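Local coordinates for conserved hypothetical protein (Bacteroides thetaiotaomicron, PDB 2FB0), which is of unknown function but is possibly an oxidoreductase related to antibiotic biosynthesis monooxygenases, at residues Ile22-Glu27 with Gly79-Leu84. Residues are numbered along the deposited sequence; the frame is centred on the assembly and turned at random.
Sequences IEAAKE and GIIQEL
A24 and I81 mark the closest approach of two nearly antiparallel helical segments: their CA atoms are 6.6 Å apart, and the axes of 22-27 and 79-84 pass within 9.2 Å at an angle of 163°. The segments bury 155 Å² between them, through four touching residues.

The A24 CB methyl points at the opposing helix and sits between branches of two successive isoleucines, which approach it roughly at right angles to each other. It touches the branch methyl of I80, with A24 CB to I80 CG2 at 3.7 Å, and the first carbon of the longer arm of I81, with A24 CB to I81 CG1 at 3.8 Å. The two isoleucines share one chi1 arrangement but use different branches. I80 presents CG2, which lies anti to its backbone N, whereas I81 presents the arm that lies beside its backbone N (chi1 -60°). The extended second torsion of I81 (chi2 165°) carries its terminal methyl past A24 to the next residue, where I81 CD1 reaches A25 N at 3.9 Å and lies 4.0 Å from A25 CB. I81 thus runs alongside two consecutive alanines.

Helices 18-32 and 72-84 pack side by side; A25 also meets T43 and F53 of strands 38-46 and 52-59, and I81 meets M87 of strand 86-93, consistent with the ferredoxin-like fold of dimeric alpha-beta barrel proteins. I22 and K26 touch S47 and T48 of the second subunit, placing helix 18-32 near the dimer interface.

The contacts between side chains are all between aliphatic carbons, and the approach of I81 CD1 to A25 N is simple packing on the backbone. The association of the segments therefore rests on shape and apolar burial, without directional polar bonds between them.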
loop_
_atom_site.group_PDB
_atom_site.type_symbol
_atom_site.label_atom_id
_atom_site.label_comp_id
_atom_site.label_asym_id
_atom_site.label_seq_id
_atom_site.Cartn_x
_atom_site.Cartn_y
_atom_site.Cartn_z
ATOM N N ILE A 22 14.219 -2.661 3.496
ATOM C CA ILE A 22 13.495 -1.382 3.577
ATOM C C ILE A 22 14.366 -0.219 3.102
ATOM O O ILE A 22 13.902 0.628 2.336
ATOM C CB ILE A 22 12.908 -1.125 5.013
ATOM C CG1 ILE A 22 11.807 -2.149 5.314
ATOM C CG2 ILE A 22 12.365 0.336 5.155
ATOM C CD1 ILE A 22 11.402 -2.239 6.783
ATOM N N GLU A 23 15.626 -0.178 3.544
ATOM C CA GLU A 23 16.538 0.880 3.109
ATOM C C GLU A 23 16.743 0.840 1.599
ATOM O O GLU A 23 16.769 1.886 0.951
ATOM C CB GLU A 23 17.885 0.822 3.859
ATOM C CG GLU A 23 19.071 1.523 3.160
ATOM C CD GLU A 23 18.980 3.057 3.085
ATOM O OE1 GLU A 23 18.039 3.666 3.637
ATOM O OE2 GLU A 23 19.877 3.664 2.461
ATOM N N ALA A 24 16.876 -0.362 1.040
ATOM C CA ALA A 24 17.044 -0.501 -0.416
ATOM C C ALA A 24 15.797 0.010 -1.155
ATOM O O ALA A 24 15.911 0.668 -2.188
ATOM C CB ALA A 24 17.351 -1.952 -0.809
ATOM N N ALA A 25 14.620 -0.292 -0.610
ATOM C CA ALA A 25 13.355 0.214 -1.157
ATOM C C ALA A 25 13.274 1.739 -1.040
ATOM O O ALA A 25 12.868 2.413 -1.978
ATOM C CB ALA A 25 12.174 -0.449 -0.477
ATOM N N LYS A 26 13.689 2.270 0.105
ATOM C CA LYS A 26 13.787 3.715 0.306
ATOM C C LYS A 26 14.717 4.397 -0.688
ATOM O O LYS A 26 14.393 5.469 -1.198
ATOM C CB LYS A 26 14.201 4.033 1.738
ATOM C CG LYS A 26 13.064 3.878 2.741
ATOM C CD LYS A 26 13.578 3.891 4.178
ATOM C CE LYS A 26 14.138 5.241 4.580
ATOM N NZ LYS A 26 14.594 5.156 6.005
ATOM N N GLU A 27 15.861 3.770 -0.964
ATOM C CA GLU A 27 16.802 4.281 -1.957
ATOM C C GLU A 27 16.196 4.237 -3.359
ATOM O O GLU A 27 16.328 5.189 -4.123
ATOM C CB GLU A 27 18.130 3.512 -1.892
ATOM C CG GLU A 27 18.677 3.425 -0.475
ATOM C CD GLU A 27 20.093 2.897 -0.404
ATOM O OE1 GLU A 27 20.288 1.675 -0.563
ATOM O OE2 GLU A 27 21.013 3.704 -0.161
ATOM N N GLY A 79 17.351 -5.963 -7.597
ATOM C CA GLY A 79 18.307 -7.051 -7.392
ATOM C C GLY A 79 18.603 -7.235 -5.907
ATOM O O GLY A 79 18.505 -8.338 -5.393
ATOM N N ILE A 80 18.927 -6.141 -5.225
ATOM C CA ILE A 80 19.200 -6.161 -3.779
ATOM C C ILE A 80 18.019 -6.693 -2.963
ATOM O O ILE A 80 18.181 -7.594 -2.124
ATOM C CB ILE A 80 19.658 -4.784 -3.255
ATOM C CG1 ILE A 80 21.069 -4.460 -3.770
ATOM C CG2 ILE A 80 19.649 -4.750 -1.709
ATOM C CD1 ILE A 80 21.429 -2.979 -3.721
ATOM N N ILE A 81 16.826 -6.151 -3.215
ATOM C CA ILE A 81 15.642 -6.574 -2.457
ATOM C C ILE A 81 15.350 -8.056 -2.696
ATOM O O ILE A 81 15.040 -8.790 -1.752
ATOM C CB ILE A 81 14.398 -5.681 -2.757
ATOM C CG1 ILE A 81 14.693 -4.220 -2.383
ATOM C CG2 ILE A 81 13.174 -6.182 -2.009
ATOM C CD1 ILE A 81 13.677 -3.199 -2.960
ATOM N N GLN A 82 15.480 -8.495 -3.948
ATOM C CA GLN A 82 15.255 -9.901 -4.310
ATOM C C GLN A 82 16.229 -10.873 -3.640
ATOM O O GLN A 82 15.895 -12.028 -3.396
ATOM C CB GLN A 82 15.302 -10.080 -5.833
ATOM C CG GLN A 82 14.016 -9.622 -6.502
ATOM C CD GLN A 82 14.055 -9.718 -8.019
ATOM O OE1 GLN A 82 13.048 -10.053 -8.645
ATOM N NE2 GLN A 82 15.205 -9.409 -8.617
ATOM N N GLU A 83 17.429 -10.388 -3.343
ATOM C CA GLU A 83 18.450 -11.176 -2.680
ATOM C C GLU A 83 18.171 -11.273 -1.179
ATOM O O GLU A 83 18.512 -12.265 -0.535
ATOM C CB GLU A 83 19.819 -10.536 -2.952
ATOM C CG GLU A 83 20.990 -11.496 -3.043
ATOM C CD GLU A 83 20.802 -12.667 -4.001
ATOM O OE1 GLU A 83 20.103 -12.542 -5.033
ATOM O OE2 GLU A 83 21.364 -13.738 -3.698
ATOM N N LEU A 84 17.519 -10.245 -0.640
ATOM C CA LEU A 84 17.177 -10.153 0.788
ATOM C C LEU A 84 15.798 -10.686 1.153
ATOM O O LEU A 84 15.542 -11.026 2.310
ATOM C CB LEU A 84 17.262 -8.689 1.241
ATOM C CG LEU A 84 18.620 -7.990 1.271
ATOM C CD1 LEU A 84 18.435 -6.466 1.244
ATOM C CD2 LEU A 84 19.447 -8.431 2.488
#